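Local coordinates for protein N-acetylneuraminic acid (Sialic acid) synthetase (Leptospira borgpetersenii serovar Hardjo-bovis, PDB 6NCS) that probably makes N-acetylneuraminic acid or its 9-phosphate, as relatives do by joining phosphoenolpyruvate to an N-acetylmannosamine sugar, on a manganese-binding TIM barrel, at residues I29-L34 with K59-N64; F104-D109 with K125-D130; G38-A43 with A82-K87; R45-A50 with E94-K99. One frame throughout, in Å; residues are numbered along the deposited sequence.

Interaction 1: residues I29-L34 with K59-N64; sequences IAEAGL and KFQAYN
E31 and K59, paired on two parallel strands of the TIM barrel, illustrate how polar groups inside a protein are satisfied by one another. The backbone sets the frame: K59 N donates to A30 O at 2.9 Å, and K59 O takes A32 N and, more weakly, G33 N. Each carboxylate oxygen of E31 has a side-chain donor, and OE2 also takes a weak bond from G33 N. OE2 forms a salt bridge with K59 NZ at 2.8 Å, the ammonium group lying above the carboxylate plane rather than in it. OE1 accepts from Q61 NE2 at 2.9 Å, again from above that plane, whereas the acceptor lies within the amide plane of Q61. A bend at chi2 (71°) turns the carboxylate of E31 to meet these donors. K59 NZ also bonds to T106 OG1 and a citrate oxygen, and the other amide atom of Q61, OE1, receives R68 NH1; farther along, Y63 OH bonds to V79 O. Near the strand ends a water accepts from Q61 N at 2.8 Å and donates to G33 O, and so links the two backbones. Apolar contacts flank this network. A32 CB sits over one face of the F60 ring, 4.0 Å from its centroid, and L34 CD2 reaches Y63 CE1. The manganese ion held by H210 and H231 lies about 4 Å from the side chain of E31. Around the pair, strand 227-231 borders strand 27-33 and strand 102-107 borders strand 57-62, while M46, A43 and I47 of helix 40-52 cover A32 and F60 in this beta-alpha-beta unit.

Interaction 2: residues F104-D109 with K125-D130; sequences FATPFD and KIASCD. With CIT (citric acid), chain D.
T106 and K125 lie side by side and point the same way, both toward a citrate, where the only direct hydrogen bond between the two segments is a weak backbone one, K125 N to A105 O at 3.4 Å. Followed outward, K125 shows how an aliphatic shaft can be packed along its length while its tip is held by polar groups. Its CB rests 3.8 Å from F104 CE2 and also touches T106 OG1. CG, anti to the backbone N (chi1 172°), stays against T106 OG1 at 3.1 Å. CD lies 4.1 Å from citrate O2, CE is 3.5 Å from that oxygen, and NZ hydrogen-bonds to it and forms a salt bridge with E229 OE2. F108 CE2 packs on A127 CB at 4.1 Å, and a water ties P107 O, A127 N and D130 OD2 together; D130 OD1 pairs with R288 of the second subunit. The modelled distances from citrate O2 to K125 NZ and citrate O1 to T106 OG1 are very short and their exact lengths doubtful. Citrate probably came from the crystallisation liquor, yet a hydroxyl and two lysine ammonium groups, those of K125 and K59, converging on one carboxylate suggest a pocket suited to anionic groups.

Interaction 3: residues G38-A43 with A82-K87; sequences GDLNLA and AEFGKK
The N-terminal end of helix 40-52, one of the outer helices of the TIM barrel, meets the lead-in to helix 86-98 through the ring of F84, and the contact shows how a single aromatic side chain can join two helix starts. CG of F84 is anti to its own carbonyl carbon (chi1 -80°); the far end of the ring lies against the first turn of the neighbouring helix. CE1 comes within 3.5 Å of G38 O, while CZ approaches the backbone of L40 at its CA, 4.0 Å away. D39 O lies at the ring edge, near its plane. On the other side of CZ, CE2 meets the methyl of A43 at 3.9 Å. Beside the ring the two segments touch backbone to backbone, G38 N standing 3.4 Å from A82 CA; the positive phi of G38 (85°) suits glycine. The helix start is capped by D39, the N-cap residue, whose OD1 accepts from L42 N at 3.1 Å from well above the carboxylate plane. G38 N is in turn bonded to H36 ND1. H36 also stacks on the F84 ring, F89 of helix 86-98 packs against F84, L40 packs on L91 and L92 of that helix, and A43 on L92, with Y63, just past strand 57-62, touching A82 and E83.

Interaction 4: residues R45-A50 with E94-K99; sequences RMIDEA and ERSQKK
D48 OD1 is gripped by two cations, R95 of helix 86-98 and K99 just past its end, in a salt-bridge network linking neighbouring outer helices of the TIM barrel. The shorter bond comes from R95 NH1 at 2.8 Å, approaching on the syn side of OD1 and close to the guanidinium plane. Carboxylate and guanidinium are nearly coplanar, 19° apart, so the two flat groups meet edge on. The R95 chain is bent at chi2 (70°), and its CD passes 3.2 Å from the same OD1. K99 NZ makes the longer salt bridge to D48 OD1, 3.6 Å, and also donates to a water that in turn donates to D48 O, giving a water-mediated second link between D48 and K99. Two positive groups beside D48 would probably favour its charged form. Beneath the polar layer the contact turns apolar. I47 points across the interface, its CG2 lying 3.8 Å from R95 CG, and it also packs on I58 and F60 of strand 57-62. The helices run nearly parallel, as neighbouring outer helices of a beta/alpha barrel do, with short-segment axes 9.5 Å apart. On the flank of helix 40-52 facing away from R95, R45 NE bonds to E49 OE2 within the same helix. S96 OG bonds back to L92 O and touches I47 CD1 at 3.5 Å.

How the interactions relate
From the N terminus, strand 27-33 leads into helix 40-52 and back to strand 57-62, and interaction 1 closes that beta-alpha-beta unit. Interactions 3 and 4 open just before and on helix 40-52, before interaction 1 has closed, and end at the start and the end of helix 86-98, so they cross interaction 1 and also each other. Together they pin two outer helices near both ends, F60 meeting A43 and I47 from the wall side. Interaction 2 follows in series, joining strand 102-107 to strand 123-126. It touches interaction 1 through K59 and T106, which carries the connection from barrel wall to the citrate-occupied pocket.

Interaction 1: residues I29-L34 with K59-N64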
# COMPACT_ATOMS: atom_id res chain seq x y z
N ILE A 29 -8.68 -11.36 -11.38
CA ILE A 29 -9.91 -12.09 -11.69
C ILE A 29 -10.95 -11.09 -12.13
O ILE A 29 -11.27 -10.16 -11.38
CB ILE A 29 -10.43 -12.88 -10.48
CG1 ILE A 29 -9.43 -13.96 -10.04
CG2 ILE A 29 -11.80 -13.51 -10.79
CD1 ILE A 29 -9.56 -14.29 -8.53
N ALA A 30 -11.51 -11.28 -13.33
CA ALA A 30 -12.65 -10.52 -13.80
C ALA A 30 -13.91 -11.25 -13.36
O ALA A 30 -14.15 -12.38 -13.79
CB ALA A 30 -12.59 -10.38 -15.33
N GLU A 31 -14.70 -10.64 -12.47
CA GLU A 31 -15.92 -11.28 -11.96
C GLU A 31 -17.05 -10.93 -12.92
O GLU A 31 -17.62 -9.84 -12.86
CB GLU A 31 -16.20 -10.85 -10.52
CG GLU A 31 -17.66 -10.93 -10.04
CD GLU A 31 -18.18 -12.35 -9.85
OE1 GLU A 31 -18.87 -12.59 -8.83
OE2 GLU A 31 -17.92 -13.21 -10.71
N ALA A 32 -17.35 -11.85 -13.84
CA ALA A 32 -18.49 -11.66 -14.73
C ALA A 32 -19.79 -11.75 -13.95
O ALA A 32 -20.77 -11.10 -14.31
CB ALA A 32 -18.48 -12.70 -15.85
N GLY A 33 -19.80 -12.55 -12.89
CA GLY A 33 -20.92 -12.58 -11.96
C GLY A 33 -22.20 -12.96 -12.67
O GLY A 33 -22.28 -14.00 -13.34
N LEU A 34 -23.20 -12.09 -12.55
CA LEU A 34 -24.49 -12.27 -13.21
C LEU A 34 -24.73 -11.24 -14.30
O LEU A 34 -25.84 -11.15 -14.83
CB LEU A 34 -25.61 -12.20 -12.17
CG LEU A 34 -25.52 -13.28 -11.09
CD1 LEU A 34 -26.77 -13.29 -10.24
CD2 LEU A 34 -25.29 -14.64 -11.72
N LYS A 59 -14.52 -15.25 -13.95
CA LYS A 59 -15.27 -16.02 -12.97
C LYS A 59 -16.77 -15.83 -13.19
O LYS A 59 -17.23 -14.72 -13.46
CB LYS A 59 -14.90 -15.58 -11.54
CG LYS A 59 -15.40 -16.51 -10.45
CD LYS A 59 -15.11 -15.93 -9.07
CE LYS A 59 -16.12 -14.86 -8.74
NZ LYS A 59 -17.48 -15.44 -9.05
N PHE A 60 -17.52 -16.93 -13.08
CA PHE A 60 -18.98 -16.93 -13.22
C PHE A 60 -19.60 -17.41 -11.91
O PHE A 60 -18.89 -17.67 -10.93
CB PHE A 60 -19.39 -17.77 -14.44
CG PHE A 60 -19.00 -17.14 -15.77
CD1 PHE A 60 -19.89 -16.33 -16.46
CD2 PHE A 60 -17.73 -17.34 -16.30
CE1 PHE A 60 -19.52 -15.73 -17.67
CE2 PHE A 60 -17.35 -16.74 -17.51
CZ PHE A 60 -18.26 -15.94 -18.20
N GLN A 61 -20.92 -17.49 -11.86
CA GLN A 61 -21.63 -17.93 -10.66
C GLN A 61 -22.54 -19.11 -11.00
O GLN A 61 -23.28 -19.04 -11.98
CB GLN A 61 -22.46 -16.80 -10.03
CG GLN A 61 -21.58 -15.67 -9.49
CD GLN A 61 -22.37 -14.53 -8.88
OE1 GLN A 61 -23.56 -14.65 -8.59
NE2 GLN A 61 -21.70 -13.39 -8.71
N ALA A 62 -22.48 -20.15 -10.18
CA ALA A 62 -23.22 -21.40 -10.39
C ALA A 62 -24.16 -21.59 -9.20
O ALA A 62 -23.72 -21.93 -8.10
CB ALA A 62 -22.26 -22.58 -10.53
N TYR A 63 -25.46 -21.39 -9.43
CA TYR A 63 -26.38 -21.30 -8.31
C TYR A 63 -27.78 -21.70 -8.75
O TYR A 63 -28.09 -21.72 -9.94
CB TYR A 63 -26.44 -19.87 -7.74
CG TYR A 63 -26.96 -18.90 -8.76
CD1 TYR A 63 -26.13 -18.43 -9.78
CD2 TYR A 63 -28.29 -18.49 -8.75
CE1 TYR A 63 -26.62 -17.57 -10.75
CE2 TYR A 63 -28.78 -17.63 -9.72
CZ TYR A 63 -27.94 -17.17 -10.71
OH TYR A 63 -28.43 -16.32 -11.67
N ASN A 64 -28.60 -22.02 -7.76
CA ASN A 64 -30.05 -22.11 -7.92
C ASN A 64 -30.67 -20.92 -7.21
O ASN A 64 -30.39 -20.68 -6.03
CB ASN A 64 -30.58 -23.43 -7.35
CG ASN A 64 -32.09 -23.47 -7.29
OD1 ASN A 64 -32.70 -23.22 -6.25
ND2 ASN A 64 -32.72 -23.81 -8.42
O HOH W 1 -22.58 -16.55 -13.92

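Interaction 2: residues F104-D109 with K125-D130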
# COMPACT_ATOMS: atom_id res chain seq x y z
N PHE A 104 -13.32 -20.12 -14.12
CA PHE A 104 -13.84 -20.82 -12.94
C PHE A 104 -15.13 -20.15 -12.50
O PHE A 104 -15.66 -19.27 -13.18
CB PHE A 104 -12.79 -20.94 -11.81
CG PHE A 104 -12.42 -19.65 -11.10
CD1 PHE A 104 -11.80 -18.60 -11.77
CD2 PHE A 104 -12.58 -19.55 -9.72
CE1 PHE A 104 -11.42 -17.44 -11.08
CE2 PHE A 104 -12.19 -18.41 -9.03
CZ PHE A 104 -11.62 -17.35 -9.71
N ALA A 105 -15.68 -20.61 -11.38
CA ALA A 105 -16.98 -20.11 -10.97
C ALA A 105 -17.14 -20.25 -9.46
O ALA A 105 -16.40 -20.98 -8.80
CB ALA A 105 -18.13 -20.83 -11.69
N THR A 106 -18.13 -19.54 -8.95
CA THR A 106 -18.51 -19.61 -7.55
C THR A 106 -19.71 -20.54 -7.44
O THR A 106 -20.79 -20.17 -7.90
CB THR A 106 -18.88 -18.23 -7.04
OG1 THR A 106 -17.75 -17.37 -7.18
CG2 THR A 106 -19.31 -18.29 -5.58
N PRO A 107 -19.58 -21.72 -6.84
CA PRO A 107 -20.78 -22.51 -6.54
C PRO A 107 -21.46 -21.98 -5.29
O PRO A 107 -20.82 -21.54 -4.34
CB PRO A 107 -20.23 -23.92 -6.30
CG PRO A 107 -18.90 -23.66 -5.67
CD PRO A 107 -18.36 -22.41 -6.40
N PHE A 108 -22.79 -22.02 -5.29
CA PHE A 108 -23.55 -21.58 -4.14
C PHE A 108 -24.21 -22.74 -3.41
O PHE A 108 -24.86 -22.51 -2.39
CB PHE A 108 -24.60 -20.54 -4.56
CG PHE A 108 -24.02 -19.18 -4.84
CD1 PHE A 108 -23.31 -18.94 -6.00
CD2 PHE A 108 -24.16 -18.15 -3.92
CE1 PHE A 108 -22.76 -17.69 -6.26
CE2 PHE A 108 -23.61 -16.89 -4.18
CZ PHE A 108 -22.91 -16.67 -5.34
N ASP A 109 -24.04 -23.96 -3.90
CA ASP A 109 -24.51 -25.14 -3.20
C ASP A 109 -23.66 -26.32 -3.64
O ASP A 109 -22.83 -26.21 -4.55
CB ASP A 109 -26.01 -25.40 -3.44
CG ASP A 109 -26.38 -25.54 -4.91
OD1 ASP A 109 -25.55 -25.96 -5.74
OD2 ASP A 109 -27.55 -25.25 -5.24
N LYS A 125 -14.27 -20.55 -6.21
CA LYS A 125 -14.47 -19.36 -5.39
C LYS A 125 -15.64 -19.59 -4.45
O LYS A 125 -16.66 -20.14 -4.87
CB LYS A 125 -14.76 -18.13 -6.27
CG LYS A 125 -15.16 -16.89 -5.50
CD LYS A 125 -13.99 -16.28 -4.79
CE LYS A 125 -14.46 -15.23 -3.79
NZ LYS A 125 -15.13 -14.07 -4.45
N ILE A 126 -15.50 -19.18 -3.19
CA ILE A 126 -16.60 -19.22 -2.24
C ILE A 126 -16.93 -17.78 -1.86
O ILE A 126 -16.05 -17.04 -1.40
CB ILE A 126 -16.28 -20.05 -0.99
CG1 ILE A 126 -15.97 -21.50 -1.37
CG2 ILE A 126 -17.45 -20.01 -0.01
CD1 ILE A 126 -17.13 -22.24 -1.98
N ALA A 127 -18.20 -17.41 -2.03
CA ALA A 127 -18.66 -16.04 -1.85
C ALA A 127 -18.61 -15.64 -0.38
O ALA A 127 -18.65 -16.48 0.52
CB ALA A 127 -20.09 -15.90 -2.37
N SER A 128 -18.54 -14.32 -0.14
CA SER A 128 -18.48 -13.81 1.23
C SER A 128 -19.67 -14.29 2.05
O SER A 128 -19.51 -14.68 3.21
CB SER A 128 -18.42 -12.28 1.24
OG SER A 128 -17.22 -11.80 0.66
N CYS A 129 -20.86 -14.26 1.46
CA CYS A 129 -22.06 -14.67 2.18
C CYS A 129 -22.03 -16.12 2.62
O CYS A 129 -22.89 -16.52 3.42
CB CYS A 129 -23.29 -14.43 1.31
SG CYS A 129 -23.35 -15.51 -0.16
N ASP A 130 -21.08 -16.92 2.12
CA ASP A 130 -21.00 -18.33 2.48
C ASP A 130 -19.83 -18.62 3.41
O ASP A 130 -19.43 -19.78 3.57
CB ASP A 130 -20.92 -19.19 1.22
CG ASP A 130 -22.27 -19.32 0.56
OD1 ASP A 130 -23.26 -19.35 1.33
OD2 ASP A 130 -22.36 -19.37 -0.68
C1 CIT D . -18.53 -14.40 -5.76
O1 CIT D . -18.40 -15.20 -6.70
O2 CIT D . -17.53 -14.14 -5.06
C2 CIT D . -19.89 -13.80 -5.50
C3 CIT D . -19.88 -12.28 -5.29
O7 CIT D . -19.27 -11.60 -6.43
C4 CIT D . -21.34 -11.87 -5.14
C5 CIT D . -21.54 -10.37 -5.13
O3 CIT D . -22.71 -9.94 -5.18
O4 CIT D . -20.59 -9.56 -5.05
C6 CIT D . -19.18 -11.91 -3.98
O5 CIT D . -19.35 -12.60 -2.95
O6 CIT D . -18.41 -10.91 -3.93
O HOH W 2 -20.27 -19.44 -2.37

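Interaction 3: residues G38-A43 with A82-K87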
# COMPACT_ATOMS: atom_id res chain seq x y z
N GLY A 38 -27.80 -14.13 -18.24
CA GLY A 38 -28.18 -15.40 -18.83
C GLY A 38 -28.05 -15.46 -20.33
O GLY A 38 -28.47 -16.46 -20.93
N ASP A 39 -27.53 -14.41 -20.96
CA ASP A 39 -27.29 -14.37 -22.40
C ASP A 39 -25.98 -15.08 -22.66
O ASP A 39 -24.92 -14.57 -22.30
CB ASP A 39 -27.26 -12.92 -22.88
CG ASP A 39 -27.06 -12.78 -24.38
OD1 ASP A 39 -26.52 -13.70 -25.04
OD2 ASP A 39 -27.44 -11.72 -24.92
N LEU A 40 -26.04 -16.27 -23.28
CA LEU A 40 -24.82 -17.06 -23.46
C LEU A 40 -23.84 -16.36 -24.40
O LEU A 40 -22.63 -16.37 -24.16
CB LEU A 40 -25.16 -18.45 -23.98
CG LEU A 40 -23.98 -19.41 -24.18
CD1 LEU A 40 -23.19 -19.56 -22.91
CD2 LEU A 40 -24.49 -20.77 -24.66
N ASN A 41 -24.34 -15.78 -25.50
CA ASN A 41 -23.45 -15.08 -26.42
C ASN A 41 -22.79 -13.89 -25.76
O ASN A 41 -21.64 -13.56 -26.08
CB ASN A 41 -24.22 -14.64 -27.66
CG ASN A 41 -24.59 -15.80 -28.54
OD1 ASN A 41 -23.99 -16.87 -28.44
ND2 ASN A 41 -25.58 -15.61 -29.41
N LEU A 42 -23.49 -13.23 -24.84
CA LEU A 42 -22.87 -12.12 -24.12
C LEU A 42 -21.78 -12.62 -23.19
O LEU A 42 -20.71 -12.00 -23.08
CB LEU A 42 -23.94 -11.33 -23.36
CG LEU A 42 -23.46 -10.10 -22.60
CD1 LEU A 42 -22.64 -9.18 -23.50
CD2 LEU A 42 -24.66 -9.34 -22.01
N ALA A 43 -22.03 -13.74 -22.50
CA ALA A 43 -21.01 -14.32 -21.64
C ALA A 43 -19.77 -14.71 -22.44
O ALA A 43 -18.64 -14.52 -21.98
CB ALA A 43 -21.57 -15.53 -20.89
N ALA A 82 -30.40 -15.38 -15.14
CA ALA A 82 -28.96 -15.45 -15.28
C ALA A 82 -28.38 -16.80 -14.88
O ALA A 82 -27.16 -16.96 -14.87
CB ALA A 82 -28.29 -14.34 -14.46
N GLU A 83 -29.23 -17.78 -14.55
CA GLU A 83 -28.72 -19.10 -14.22
C GLU A 83 -28.11 -19.76 -15.45
O GLU A 83 -28.71 -19.74 -16.53
CB GLU A 83 -29.84 -19.99 -13.67
CG GLU A 83 -30.25 -19.65 -12.24
CD GLU A 83 -31.23 -20.66 -11.66
OE1 GLU A 83 -31.29 -21.80 -12.17
OE2 GLU A 83 -31.95 -20.31 -10.70
N PHE A 84 -26.92 -20.32 -15.29
CA PHE A 84 -26.31 -21.18 -16.29
C PHE A 84 -26.20 -22.60 -15.75
O PHE A 84 -26.09 -22.81 -14.54
CB PHE A 84 -24.91 -20.70 -16.68
CG PHE A 84 -24.91 -19.57 -17.68
CD1 PHE A 84 -25.91 -19.46 -18.63
CD2 PHE A 84 -23.89 -18.63 -17.66
CE1 PHE A 84 -25.90 -18.42 -19.54
CE2 PHE A 84 -23.88 -17.59 -18.58
CZ PHE A 84 -24.89 -17.49 -19.51
N GLY A 85 -26.22 -23.57 -16.65
CA GLY A 85 -26.06 -24.95 -16.24
C GLY A 85 -24.83 -25.58 -16.85
O GLY A 85 -24.05 -24.90 -17.52
N LYS A 86 -24.68 -26.89 -16.65
CA LYS A 86 -23.48 -27.59 -17.09
C LYS A 86 -23.18 -27.34 -18.57
O LYS A 86 -22.03 -27.11 -18.95
CB LYS A 86 -23.62 -29.09 -16.82
CG LYS A 86 -22.36 -29.91 -17.04
CD LYS A 86 -22.60 -31.38 -16.70
CE LYS A 86 -21.35 -32.23 -16.89
NZ LYS A 86 -21.58 -33.63 -16.41
N LYS A 87 -24.21 -27.40 -19.43
CA LYS A 87 -23.98 -27.25 -20.86
C LYS A 87 -23.40 -25.88 -21.19
O LYS A 87 -22.51 -25.76 -22.05
CB LYS A 87 -25.29 -27.46 -21.63

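Interaction 4: residues R45-A50 with E94-K99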
# COMPACT_ATOMS: atom_id res chain seq x y z
N ARG A 45 -18.78 -13.28 -25.24
CA ARG A 45 -18.14 -12.00 -25.55
C ARG A 45 -17.36 -11.47 -24.35
O ARG A 45 -16.28 -10.89 -24.51
CB ARG A 45 -19.19 -10.98 -25.99
CG ARG A 45 -18.65 -9.58 -26.18
CD ARG A 45 -19.74 -8.61 -26.59
NE ARG A 45 -19.24 -7.24 -26.61
CZ ARG A 45 -20.02 -6.17 -26.60
NH1 ARG A 45 -21.34 -6.30 -26.56
NH2 ARG A 45 -19.47 -4.96 -26.62
N MET A 46 -17.90 -11.67 -23.14
CA MET A 46 -17.19 -11.21 -21.95
C MET A 46 -15.86 -11.93 -21.81
O MET A 46 -14.84 -11.31 -21.45
CB MET A 46 -18.07 -11.42 -20.71
CG MET A 46 -19.32 -10.55 -20.70
SD MET A 46 -20.38 -10.87 -19.27
CE MET A 46 -19.48 -9.99 -17.97
N ILE A 47 -15.83 -13.23 -22.13
CA ILE A 47 -14.58 -13.98 -22.09
C ILE A 47 -13.59 -13.41 -23.09
O ILE A 47 -12.42 -13.17 -22.76
CB ILE A 47 -14.84 -15.47 -22.37
CG1 ILE A 47 -15.69 -16.12 -21.27
CG2 ILE A 47 -13.51 -16.20 -22.52
CD1 ILE A 47 -16.16 -17.54 -21.66
N ASP A 48 -14.02 -13.23 -24.34
CA ASP A 48 -13.13 -12.69 -25.37
C ASP A 48 -12.49 -11.39 -24.93
O ASP A 48 -11.27 -11.21 -25.05
CB ASP A 48 -13.90 -12.45 -26.68
CG ASP A 48 -14.46 -13.72 -27.29
OD1 ASP A 48 -14.09 -14.83 -26.88
OD2 ASP A 48 -15.29 -13.58 -28.22
N GLU A 49 -13.30 -10.45 -24.42
CA GLU A 49 -12.76 -9.14 -24.13
C GLU A 49 -11.96 -9.11 -22.82
O GLU A 49 -11.05 -8.29 -22.68
CB GLU A 49 -13.90 -8.11 -24.12
CG GLU A 49 -14.59 -8.08 -25.48
CD GLU A 49 -15.45 -6.85 -25.73
OE1 GLU A 49 -15.22 -5.82 -25.07
OE2 GLU A 49 -16.35 -6.93 -26.59
N ALA A 50 -12.27 -10.02 -21.89
CA ALA A 50 -11.44 -10.16 -20.69
C ALA A 50 -10.08 -10.74 -21.04
O ALA A 50 -9.07 -10.37 -20.44
CB ALA A 50 -12.14 -11.06 -19.66
N GLU A 94 -14.69 -23.86 -22.55
CA GLU A 94 -14.01 -24.13 -23.81
C GLU A 94 -13.53 -22.83 -24.46
O GLU A 94 -12.39 -22.76 -24.94
CB GLU A 94 -14.94 -24.89 -24.76
CG GLU A 94 -14.57 -24.77 -26.24
CD GLU A 94 -15.60 -25.44 -27.15
OE1 GLU A 94 -15.43 -26.63 -27.47
OE2 GLU A 94 -16.57 -24.76 -27.55
N ARG A 95 -14.38 -21.81 -24.49
CA ARG A 95 -13.96 -20.52 -25.04
C ARG A 95 -12.82 -19.93 -24.23
O ARG A 95 -11.89 -19.33 -24.80
CB ARG A 95 -15.14 -19.54 -25.08
CG ARG A 95 -14.75 -18.12 -25.51
CD ARG A 95 -14.37 -18.05 -26.98
NE ARG A 95 -15.51 -18.38 -27.81
CZ ARG A 95 -16.43 -17.51 -28.21
NH1 ARG A 95 -16.33 -16.24 -27.87
NH2 ARG A 95 -17.46 -17.92 -28.95
N SER A 96 -12.86 -20.09 -22.91
CA SER A 96 -11.79 -19.57 -22.06
C SER A 96 -10.46 -20.25 -22.39
O SER A 96 -9.42 -19.59 -22.51
CB SER A 96 -12.15 -19.76 -20.59
OG SER A 96 -13.30 -18.99 -20.25
N GLN A 97 -10.47 -21.57 -22.56
CA GLN A 97 -9.23 -22.26 -22.90
C GLN A 97 -8.70 -21.79 -24.25
O GLN A 97 -7.49 -21.61 -24.43
CB GLN A 97 -9.45 -23.78 -22.90
CG GLN A 97 -9.95 -24.29 -21.57
CD GLN A 97 -9.90 -25.79 -21.44
OE1 GLN A 97 -10.73 -26.39 -20.77
NE2 GLN A 97 -8.90 -26.41 -22.07
N LYS A 98 -9.61 -21.59 -25.22
CA LYS A 98 -9.21 -21.14 -26.55
C LYS A 98 -8.57 -19.75 -26.50
O LYS A 98 -7.66 -19.46 -27.28
CB LYS A 98 -10.44 -21.13 -27.47
CG LYS A 98 -10.22 -20.52 -28.85
CD LYS A 98 -11.43 -20.79 -29.74
CE LYS A 98 -11.46 -19.86 -30.94
NZ LYS A 98 -12.26 -18.62 -30.69
N LYS A 99 -9.04 -18.90 -25.60
CA LYS A 99 -8.55 -17.53 -25.49
C LYS A 99 -7.45 -17.38 -24.44
O LYS A 99 -7.03 -16.25 -24.16
CB LYS A 99 -9.71 -16.58 -25.18
CG LYS A 99 -10.73 -16.45 -26.33
CD LYS A 99 -10.05 -16.16 -27.64
CE LYS A 99 -11.04 -15.75 -28.72
NZ LYS A 99 -11.15 -14.27 -28.82
O HOH W 3 -9.90 -12.52 -27.08